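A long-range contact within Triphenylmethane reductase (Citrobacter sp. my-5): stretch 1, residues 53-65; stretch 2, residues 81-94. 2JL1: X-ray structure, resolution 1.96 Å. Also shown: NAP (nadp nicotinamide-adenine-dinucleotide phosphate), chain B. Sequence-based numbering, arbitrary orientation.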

ATOM      1  N   ASP A  53      11.654  11.791  13.480  1.00 26.82           N
ATOM      2  CA  ASP A  53      10.232  11.789  13.785  1.00 27.41           C
ATOM      3  C   ASP A  53       9.439  11.548  12.491  1.00 26.98           C
ATOM      4  O   ASP A  53       9.591  12.316  11.535  1.00 27.54           O
ATOM      5  N   TYR A  54       8.593  10.504  12.465  1.00 26.82           N
ATOM      6  CA  TYR A  54       7.846  10.112  11.239  1.00 26.79           C
ATOM      7  C   TYR A  54       6.900  11.200  10.737  1.00 27.13           C
ATOM      8  O   TYR A  54       6.443  11.155   9.610  1.00 25.91           O
ATOM      9  N   ASN A  55       6.609  12.161  11.605  1.00 27.84           N
ATOM     10  CA  ASN A  55       5.817  13.333  11.246  1.00 28.87           C
ATOM     11  C   ASN A  55       6.656  14.438  10.590  1.00 29.44           C
ATOM     12  O   ASN A  55       6.105  15.432  10.101  1.00 29.24           O
ATOM     13  N   GLN A  56       7.977  14.262  10.576  1.00 29.64           N
ATOM     14  CA  GLN A  56       8.904  15.310  10.137  1.00 30.63           C
ATOM     15  C   GLN A  56       9.889  14.812   9.071  1.00 30.53           C
ATOM     16  O   GLN A  56      10.992  14.376   9.397  1.00 29.96           O
ATOM     17  N   PRO A  57       9.491  14.876   7.787  1.00 31.31           N
ATOM     18  CA  PRO A  57      10.319  14.424   6.656  1.00 31.74           C
ATOM     19  C   PRO A  57      11.785  14.892   6.680  1.00 32.03           C
ATOM     20  O   PRO A  57      12.692  14.112   6.352  1.00 31.88           O
ATOM     21  N   GLU A  58      12.013  16.140   7.072  1.00 32.12           N
ATOM     22  CA  GLU A  58      13.368  16.697   7.126  1.00 32.25           C
ATOM     23  C   GLU A  58      14.220  16.000   8.179  1.00 31.32           C
ATOM     24  O   GLU A  58      15.381  15.650   7.913  1.00 31.06           O
ATOM     25  N   SER A  59      13.638  15.795   9.365  1.00 30.04           N
ATOM     26  CA  SER A  59      14.296  15.034  10.428  1.00 29.24           C
ATOM     27  C   SER A  59      14.715  13.625   9.974  1.00 28.34           C
ATOM     28  O   SER A  59      15.764  13.128  10.381  1.00 28.00           O
ATOM     29  N   LEU A  60      13.897  12.987   9.131  1.00 27.42           N
ATOM     30  CA  LEU A  60      14.191  11.636   8.646  1.00 27.65           C
ATOM     31  C   LEU A  60      15.291  11.637   7.586  1.00 27.94           C
ATOM     32  O   LEU A  60      16.151  10.753   7.561  1.00 26.79           O
ATOM     33  N   GLN A  61      15.260  12.631   6.705  1.00 29.74           N
ATOM     34  CA  GLN A  61      16.326  12.804   5.723  1.00 31.83           C
ATOM     35  C   GLN A  61      17.695  12.833   6.414  1.00 31.93           C
ATOM     36  O   GLN A  61      18.622  12.121   6.023  1.00 32.62           O
ATOM     37  N   LYS A  62      17.795  13.623   7.471  1.00 32.38           N
ATOM     38  CA  LYS A  62      19.039  13.750   8.227  1.00 32.71           C
ATOM     39  C   LYS A  62      19.388  12.474   9.011  1.00 31.94           C
ATOM     40  O   LYS A  62      20.550  12.056   9.022  1.00 32.19           O
ATOM     41  N   ALA A  63      18.394  11.851   9.650  1.00 30.68           N
ATOM     42  CA  ALA A  63      18.635  10.637  10.430  1.00 29.66           C
ATOM     43  C   ALA A  63      19.128   9.460   9.582  1.00 29.17           C
ATOM     44  O   ALA A  63      19.978   8.669  10.022  1.00 28.45           O
ATOM     45  N   PHE A  64      18.604   9.350   8.362  1.00 28.28           N
ATOM     46  CA  PHE A  64      18.953   8.242   7.486  1.00 28.20           C
ATOM     47  C   PHE A  64      20.207   8.517   6.658  1.00 28.67           C
ATOM     48  O   PHE A  64      20.654   7.634   5.926  1.00 28.71           O
ATOM     49  N   ALA A  65      20.743   9.738   6.747  1.00 29.39           N
ATOM     50  CA  ALA A  65      21.932  10.130   5.987  1.00 29.77           C
ATOM     51  C   ALA A  65      23.035   9.124   6.234  1.00 29.97           C
ATOM     52  O   ALA A  65      23.438   8.909   7.362  1.00 31.02           O
ATOM     53  N   THR A  81      -4.976   5.546   9.182  1.00 23.40           N
ATOM     54  CA  THR A  81      -4.800   6.390   8.001  1.00 23.59           C
ATOM     55  C   THR A  81      -3.628   7.353   8.176  1.00 23.93           C
ATOM     56  O   THR A  81      -2.878   7.603   7.230  1.00 24.52           O
ATOM     57  N   LEU A  82      -3.475   7.917   9.376  1.00 23.79           N
ATOM     58  CA  LEU A  82      -2.287   8.710   9.690  1.00 23.48           C
ATOM     59  C   LEU A  82      -1.020   7.886   9.604  1.00 22.78           C
ATOM     60  O   LEU A  82      -0.001   8.350   9.096  1.00 22.26           O
ATOM     61  N   LEU A  83      -1.066   6.664  10.124  1.00 22.87           N
ATOM     62  CA  LEU A  83       0.085   5.768  10.060  1.00 23.15           C
ATOM     63  C   LEU A  83       0.610   5.521   8.621  1.00 22.48           C
ATOM     64  O   LEU A  83       1.807   5.422   8.410  1.00 22.75           O
ATOM     65  N   ILE A  84      -0.292   5.426   7.655  1.00 22.13           N
ATOM     66  CA  ILE A  84       0.088   5.294   6.234  1.00 23.23           C
ATOM     67  C   ILE A  84       0.931   6.480   5.758  1.00 22.61           C
ATOM     68  O   ILE A  84       1.998   6.285   5.134  1.00 22.68           O
ATOM     69  N   VAL A  85       0.459   7.697   6.055  1.00 21.33           N
ATOM     70  CA  VAL A  85       1.218   8.935   5.774  1.00 21.95           C
ATOM     71  C   VAL A  85       2.587   8.898   6.438  1.00 21.62           C
ATOM     72  O   VAL A  85       3.585   9.202   5.802  1.00 21.17           O
ATOM     73  N   GLN A  86       2.634   8.535   7.721  1.00 21.73           N
ATOM     74  CA  GLN A  86       3.916   8.499   8.446  1.00 21.84           C
ATOM     75  C   GLN A  86       4.865   7.502   7.804  1.00 21.56           C
ATOM     76  O   GLN A  86       6.036   7.810   7.529  1.00 20.75           O
ATOM     77  N   HIS A  87       4.345   6.305   7.545  1.00 20.94           N
ATOM     78  CA  HIS A  87       5.126   5.257   6.898  1.00 20.88           C
ATOM     79  C   HIS A  87       5.568   5.683   5.506  1.00 20.51           C
ATOM     80  O   HIS A  87       6.682   5.410   5.114  1.00 20.14           O
ATOM     81  N   ALA A  88       4.703   6.354   4.750  1.00 21.05           N
ATOM     82  CA  ALA A  88       5.098   6.818   3.417  1.00 21.02           C
ATOM     83  C   ALA A  88       6.253   7.825   3.487  1.00 21.49           C
ATOM     84  O   ALA A  88       7.156   7.776   2.656  1.00 19.90           O
ATOM     85  N   ASN A  89       6.214   8.723   4.478  1.00 22.20           N
ATOM     86  CA  ASN A  89       7.320   9.657   4.737  1.00 22.65           C
ATOM     87  C   ASN A  89       8.617   8.925   5.050  1.00 22.46           C
ATOM     88  O   ASN A  89       9.684   9.333   4.581  1.00 21.45           O
ATOM     89  N   VAL A  90       8.536   7.862   5.863  1.00 22.07           N
ATOM     90  CA  VAL A  90       9.731   7.078   6.211  1.00 21.48           C
ATOM     91  C   VAL A  90      10.384   6.475   4.963  1.00 21.70           C
ATOM     92  O   VAL A  90      11.593   6.624   4.740  1.00 22.35           O
ATOM     93  N   VAL A  91       9.579   5.800   4.156  1.00 21.54           N
ATOM     94  CA  VAL A  91      10.044   5.125   2.942  1.00 21.95           C
ATOM     95  C   VAL A  91      10.667   6.138   1.981  1.00 22.44           C
ATOM     96  O   VAL A  91      11.736   5.868   1.412  1.00 22.89           O
ATOM     97  N   LYS A  92      10.033   7.301   1.812  1.00 22.19           N
ATOM     98  CA  LYS A  92      10.602   8.312   0.891  1.00 22.55           C
ATOM     99  C   LYS A  92      11.931   8.843   1.412  1.00 22.61           C
ATOM    100  O   LYS A  92      12.877   9.003   0.641  1.00 23.26           O
ATOM    101  N   ALA A  93      11.997   9.116   2.718  1.00 22.72           N
ATOM    102  CA  ALA A  93      13.246   9.553   3.361  1.00 22.67           C
ATOM    103  C   ALA A  93      14.365   8.518   3.175  1.00 22.83           C
ATOM    104  O   ALA A  93      15.502   8.868   2.791  1.00 22.73           O
ATOM    105  N   ALA A  94      14.027   7.249   3.384  1.00 22.23           N
ATOM    106  CA  ALA A  94      14.961   6.147   3.161  1.00 22.68           C
ATOM    107  C   ALA A  94      15.439   6.107   1.706  1.00 23.12           C
ATOM    108  O   ALA A  94      16.642   6.003   1.447  1.00 23.36           O
TER

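Two helices that run in roughly the same direction can come close where one of them offers small side chains, and triphenylmethane reductase provides a worked example. The helix that begins at Pro57 approaches the helix that runs through the whole of the second stretch to 8.7 Å between axes, with an angle of 38° between their directions, and at the centre stands Ala93, whose methyl points toward the first stretch. Leu60, in the m,t rotamer, meets it directly, with Leu60 CB 3.4 Å from Ala93 CB, while Leu60 CD1 extends to within 4.1 Å of Val90 CG2. Phe64 (chi1 m) also points in and lies with its edge against the second helix: Phe64 CD2 is 3.8 Å from Ala93 CB and 4.0 Å from Ala94 CB, and Phe64 CZ is 4.0 Å from Val90 CG1. Val90, a t rotamer, thus spans the apolar layer, for its CG2 also lies 3.4 Å from CD1 of Tyr54.

Tyr54, chi1 m, carries the packing into the loop before the helix, its CB resting 3.7 Å from Gln86 CB. Its hydroxyl is satisfied elsewhere in the structure. The backbone of the same residue supplies the polar link: Asn89, also m and pointing toward the first stretch, donates from ND2 to Tyr54 O at 3.2 Å, with a nearly linear geometry of 174°. Pro57 flanks this amide, with Pro57 CG 4.0 Å from Asn89 CG.

At the outer edge the loop meets the cofactor. Tyr54 N donates to NADP N1A at 2.9 Å. NADP N6A in turn donates to Asp53 OD1 at 3.1 Å, so that the adenine is read by one backbone and one side-chain group. Asp53 OD1 also accepts from Asn55 N at 2.9 Å, bracing the type I turn from Asp53 to Gln56. The loop therefore packs against a helix while holding a nucleotide.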

ATOM      1  CB  ASP A  53       9.862  13.137  14.419  1.00 27.96           C
ATOM      2  CG  ASP A  53       8.414  13.186  14.913  1.00 30.39           C
ATOM      3  OD1 ASP A  53       7.534  12.485  14.348  1.00 30.81           O
ATOM      4  OD2 ASP A  53       8.165  13.941  15.872  1.00 31.80           O
ATOM      5  CB  TYR A  54       7.032   8.825  11.420  1.00 26.04           C
ATOM      6  CG  TYR A  54       7.753   7.656  12.019  1.00 26.26           C
ATOM      7  CD1 TYR A  54       9.147   7.519  11.913  1.00 25.06           C
ATOM      8  CD2 TYR A  54       7.038   6.674  12.704  1.00 27.98           C
ATOM      9  CE1 TYR A  54       9.803   6.444  12.489  1.00 26.43           C
ATOM     10  CE2 TYR A  54       7.670   5.582  13.266  1.00 28.85           C
ATOM     11  CZ  TYR A  54       9.051   5.474  13.170  1.00 29.67           C
ATOM     12  OH  TYR A  54       9.661   4.385  13.733  1.00 29.21           O
ATOM     13  CB  ASN A  55       5.128  13.887  12.497  1.00 29.12           C
ATOM     14  CG  ASN A  55       4.102  12.933  13.071  1.00 30.21           C
ATOM     15  OD1 ASN A  55       4.010  12.759  14.288  1.00 30.87           O
ATOM     16  ND2 ASN A  55       3.321  12.312  12.195  1.00 29.39           N
ATOM     17  CB  GLN A  56       9.660  15.897  11.347  1.00 30.76           C
ATOM     18  CG  GLN A  56       8.752  16.545  12.429  1.00 31.19           C
ATOM     19  CD  GLN A  56       9.493  16.934  13.716  1.00 32.84           C
ATOM     20  OE1 GLN A  56       8.903  16.943  14.803  1.00 35.73           O
ATOM     21  NE2 GLN A  56      10.780  17.255  13.602  1.00 32.30           N
ATOM     22  CB  PRO A  57       9.582  15.006   5.446  1.00 32.07           C
ATOM     23  CG  PRO A  57       8.145  14.972   5.874  1.00 31.50           C
ATOM     24  CD  PRO A  57       8.174  15.366   7.328  1.00 31.33           C
ATOM     25  CB  GLU A  58      13.331  18.209   7.368  1.00 33.11           C
ATOM     26  CG  GLU A  58      13.044  19.012   6.109  1.00 36.37           C
ATOM     27  CD  GLU A  58      13.691  20.389   6.131  1.00 41.41           C
ATOM     28  OE1 GLU A  58      14.571  20.640   5.274  1.00 43.66           O
ATOM     29  OE2 GLU A  58      13.334  21.213   7.008  1.00 42.71           O
ATOM     30  CB  SER A  59      13.410  14.958  11.683  1.00 29.59           C
ATOM     31  OG  SER A  59      12.526  13.848  11.632  1.00 29.78           O
ATOM     32  CB  LEU A  60      12.923  10.988   8.072  1.00 27.27           C
ATOM     33  CG  LEU A  60      11.777  10.756   9.048  1.00 25.92           C
ATOM     34  CD1 LEU A  60      10.510  10.452   8.254  1.00 24.75           C
ATOM     35  CD2 LEU A  60      12.136   9.633  10.026  1.00 23.23           C
ATOM     36  CB  GLN A  61      16.099  14.090   4.917  1.00 32.68           C
ATOM     37  CG  GLN A  61      14.857  14.028   4.036  1.00 36.06           C
ATOM     38  CD  GLN A  61      15.094  13.316   2.709  1.00 41.12           C
ATOM     39  OE1 GLN A  61      14.182  12.661   2.176  1.00 43.36           O
ATOM     40  NE2 GLN A  61      16.313  13.463   2.152  1.00 41.93           N
ATOM     41  CB  LYS A  62      18.961  14.962   9.159  1.00 33.12           C
ATOM     42  CG  LYS A  62      18.605  16.264   8.430  1.00 35.24           C
ATOM     43  CD  LYS A  62      18.213  17.379   9.393  1.00 36.23           C
ATOM     44  CE  LYS A  62      17.373  18.430   8.670  1.00 40.31           C
ATOM     45  NZ  LYS A  62      17.398  19.769   9.356  1.00 41.54           N
ATOM     46  CB  ALA A  63      17.394  10.251  11.238  1.00 29.55           C
ATOM     47  CB  PHE A  64      17.796   7.896   6.527  1.00 27.66           C
ATOM     48  CG  PHE A  64      16.532   7.437   7.204  1.00 26.12           C
ATOM     49  CD1 PHE A  64      16.536   6.983   8.520  1.00 24.06           C
ATOM     50  CD2 PHE A  64      15.335   7.416   6.496  1.00 25.87           C
ATOM     51  CE1 PHE A  64      15.349   6.553   9.131  1.00 25.82           C
ATOM     52  CE2 PHE A  64      14.152   6.975   7.086  1.00 24.62           C
ATOM     53  CZ  PHE A  64      14.153   6.540   8.403  1.00 24.42           C
ATOM     54  CB  ALA A  65      22.396  11.519   6.392  1.00 29.95           C
ATOM     55  CB  THR A  81      -6.085   7.108   7.653  1.00 23.50           C
ATOM     56  OG1 THR A  81      -7.118   6.130   7.478  1.00 22.61           O
ATOM     57  CG2 THR A  81      -5.931   7.953   6.361  1.00 23.78           C
ATOM     58  CB  LEU A  82      -2.384   9.350  11.090  1.00 23.51           C
ATOM     59  CG  LEU A  82      -1.071   9.955  11.604  1.00 24.79           C
ATOM     60  CD1 LEU A  82      -0.646  11.133  10.687  1.00 25.17           C
ATOM     61  CD2 LEU A  82      -1.244  10.438  13.068  1.00 25.82           C
ATOM     62  CB  LEU A  83      -0.263   4.446  10.746  1.00 23.63           C
ATOM     63  CG  LEU A  83       0.897   3.570  11.166  1.00 25.80           C
ATOM     64  CD1 LEU A  83       1.865   4.380  12.060  1.00 25.01           C
ATOM     65  CD2 LEU A  83       0.354   2.365  11.887  1.00 22.36           C
ATOM     66  CB  ILE A  84      -1.165   5.062   5.369  1.00 23.08           C
ATOM     67  CG1 ILE A  84      -1.692   3.643   5.692  1.00 24.54           C
ATOM     68  CG2 ILE A  84      -0.903   5.354   3.859  1.00 26.42           C
ATOM     69  CD1 ILE A  84      -2.324   2.930   4.584  1.00 26.89           C
ATOM     70  CB  VAL A  85       0.464  10.248   6.211  1.00 21.57           C
ATOM     71  CG1 VAL A  85       1.270  11.491   5.823  1.00 22.44           C
ATOM     72  CG2 VAL A  85      -0.897  10.329   5.555  1.00 22.29           C
ATOM     73  CB  GLN A  86       3.696   8.142   9.916  1.00 21.64           C
ATOM     74  CG  GLN A  86       3.025   9.263  10.721  1.00 23.14           C
ATOM     75  CD  GLN A  86       2.751   8.855  12.148  1.00 23.98           C
ATOM     76  OE1 GLN A  86       2.759   7.667  12.480  1.00 27.08           O
ATOM     77  NE2 GLN A  86       2.506   9.835  13.010  1.00 24.07           N
ATOM     78  CB  HIS A  87       4.328   3.947   6.842  1.00 20.62           C
ATOM     79  CG  HIS A  87       4.238   3.224   8.160  1.00 22.11           C
ATOM     80  ND1 HIS A  87       3.920   1.890   8.250  1.00 20.78           N
ATOM     81  CD2 HIS A  87       4.436   3.650   9.434  1.00 22.35           C
ATOM     82  CE1 HIS A  87       3.930   1.519   9.521  1.00 22.89           C
ATOM     83  NE2 HIS A  87       4.250   2.566  10.257  1.00 22.39           N
ATOM     84  CB  ALA A  88       3.923   7.401   2.645  1.00 20.98           C
ATOM     85  CB  ASN A  89       7.025  10.585   5.924  1.00 23.50           C
ATOM     86  CG  ASN A  89       5.937  11.596   5.652  1.00 24.46           C
ATOM     87  OD1 ASN A  89       5.637  11.955   4.504  1.00 25.06           O
ATOM     88  ND2 ASN A  89       5.339  12.097   6.748  1.00 27.05           N
ATOM     89  CB  VAL A  90       9.416   5.963   7.245  1.00 21.59           C
ATOM     90  CG1 VAL A  90      10.607   5.036   7.422  1.00 19.35           C
ATOM     91  CG2 VAL A  90       9.048   6.593   8.592  1.00 20.40           C
ATOM     92  CB  VAL A  91       8.882   4.350   2.266  1.00 22.53           C
ATOM     93  CG1 VAL A  91       9.322   3.716   0.955  1.00 22.73           C
ATOM     94  CG2 VAL A  91       8.350   3.288   3.206  1.00 22.05           C
ATOM     95  CB  LYS A  92       9.661   9.482   0.645  1.00 22.34           C
ATOM     96  CG  LYS A  92      10.094  10.333  -0.560  1.00 22.82           C
ATOM     97  CD  LYS A  92       9.307  11.592  -0.661  1.00 24.80           C
ATOM     98  CE  LYS A  92       9.809  12.434  -1.832  1.00 24.06           C
ATOM     99  NZ  LYS A  92      11.022  13.171  -1.403  1.00 24.15           N
ATOM    100  CB  ALA A  93      13.024   9.854   4.825  1.00 21.61           C
ATOM    101  CB  ALA A  94      14.328   4.801   3.592  1.00 22.24           C
TER
HETATM  102  PA  NAP B1288       6.117   0.586  21.500  1.00 36.33           P
HETATM  103  O1A NAP B1288       4.787   1.187  21.793  1.00 36.71           O
HETATM  104  O2A NAP B1288       6.901   0.182  22.686  1.00 33.47           O
HETATM  105  O5B NAP B1288       7.002   1.551  20.589  1.00 36.23           O
HETATM  106  C5B NAP B1288       6.490   2.343  19.541  1.00 38.62           C
HETATM  107  C4B NAP B1288       7.668   3.204  19.108  1.00 38.50           C
HETATM  108  O4B NAP B1288       7.298   4.074  18.047  1.00 40.48           O
HETATM  109  C3B NAP B1288       8.110   4.064  20.292  1.00 38.56           C
HETATM  110  O3B NAP B1288       9.508   4.011  20.414  1.00 35.97           O
HETATM  111  C2B NAP B1288       7.702   5.456  19.899  1.00 39.72           C
HETATM  112  O2B NAP B1288       8.644   6.389  20.325  1.00 43.53           O
HETATM  113  C1B NAP B1288       7.752   5.369  18.388  1.00 37.27           C
HETATM  114  N9A NAP B1288       6.975   6.469  17.803  1.00 35.60           N
HETATM  115  C8A NAP B1288       5.681   6.827  18.066  1.00 35.30           C
HETATM  116  N7A NAP B1288       5.385   7.905  17.303  1.00 36.35           N
HETATM  117  C5A NAP B1288       6.482   8.245  16.585  1.00 34.60           C
HETATM  118  C6A NAP B1288       6.733   9.262  15.664  1.00 35.09           C
HETATM  119  N6A NAP B1288       5.793  10.147  15.344  1.00 34.45           N
HETATM  120  N1A NAP B1288       7.978   9.344  15.084  1.00 34.41           N
HETATM  121  C2A NAP B1288       8.966   8.443  15.417  1.00 33.61           C
HETATM  122  N3A NAP B1288       8.713   7.435  16.320  1.00 33.67           N
HETATM  123  C4A NAP B1288       7.488   7.348  16.897  1.00 34.70           C
HETATM  124  O3  NAP B1288       5.849  -0.698  20.539  1.00 34.94           O
HETATM  125  PN  NAP B1288       6.544  -2.150  20.515  1.00 35.18           P
HETATM  126  O1N NAP B1288       7.999  -1.927  20.527  1.00 32.01           O
HETATM  127  O2N NAP B1288       5.915  -3.005  21.561  1.00 35.10           O
HETATM  128  O5D NAP B1288       6.151  -2.682  19.011  1.00 34.42           O
HETATM  129  C5D NAP B1288       6.705  -2.046  17.867  1.00 36.46           C
HETATM  130  C4D NAP B1288       5.698  -1.786  16.741  1.00 37.74           C
HETATM  131  O4D NAP B1288       5.028  -2.995  16.423  1.00 39.24           O
HETATM  132  C3D NAP B1288       4.603  -0.792  17.138  1.00 38.77           C
HETATM  133  O3D NAP B1288       4.883   0.547  16.816  1.00 38.26           O
HETATM  134  C2D NAP B1288       3.365  -1.285  16.414  1.00 39.87           C
HETATM  135  O2D NAP B1288       3.191  -0.739  15.123  1.00 41.63           O
HETATM  136  C1D NAP B1288       3.640  -2.763  16.240  1.00 41.70           C
HETATM  137  N1N NAP B1288       2.796  -3.502  17.193  1.00 43.62           N
HETATM  138  C2N NAP B1288       2.704  -4.846  17.017  1.00 45.88           C
HETATM  139  C3N NAP B1288       1.902  -5.590  17.835  1.00 45.73           C
HETATM  140  C7N NAP B1288       1.782  -7.040  17.641  1.00 45.88           C
HETATM  141  O7N NAP B1288       1.028  -7.748  18.622  1.00 45.63           O
HETATM  142  N7N NAP B1288       2.347  -7.567  16.549  1.00 43.55           N
HETATM  143  C4N NAP B1288       1.248  -4.979  18.925  1.00 46.53           C
HETATM  144  C5N NAP B1288       1.425  -3.636  19.148  1.00 46.88           C
HETATM  145  C6N NAP B1288       2.167  -2.883  18.232  1.00 45.79           C
HETATM  146  P2B NAP B1288       8.478   7.197  21.714  1.00 49.09           P
HETATM  147  O1X NAP B1288       9.308   6.472  22.756  1.00 47.46           O
HETATM  148  O2X NAP B1288       7.033   7.258  22.178  1.00 46.44           O
HETATM  149  O3X NAP B1288       9.011   8.586  21.430  1.00 48.15           O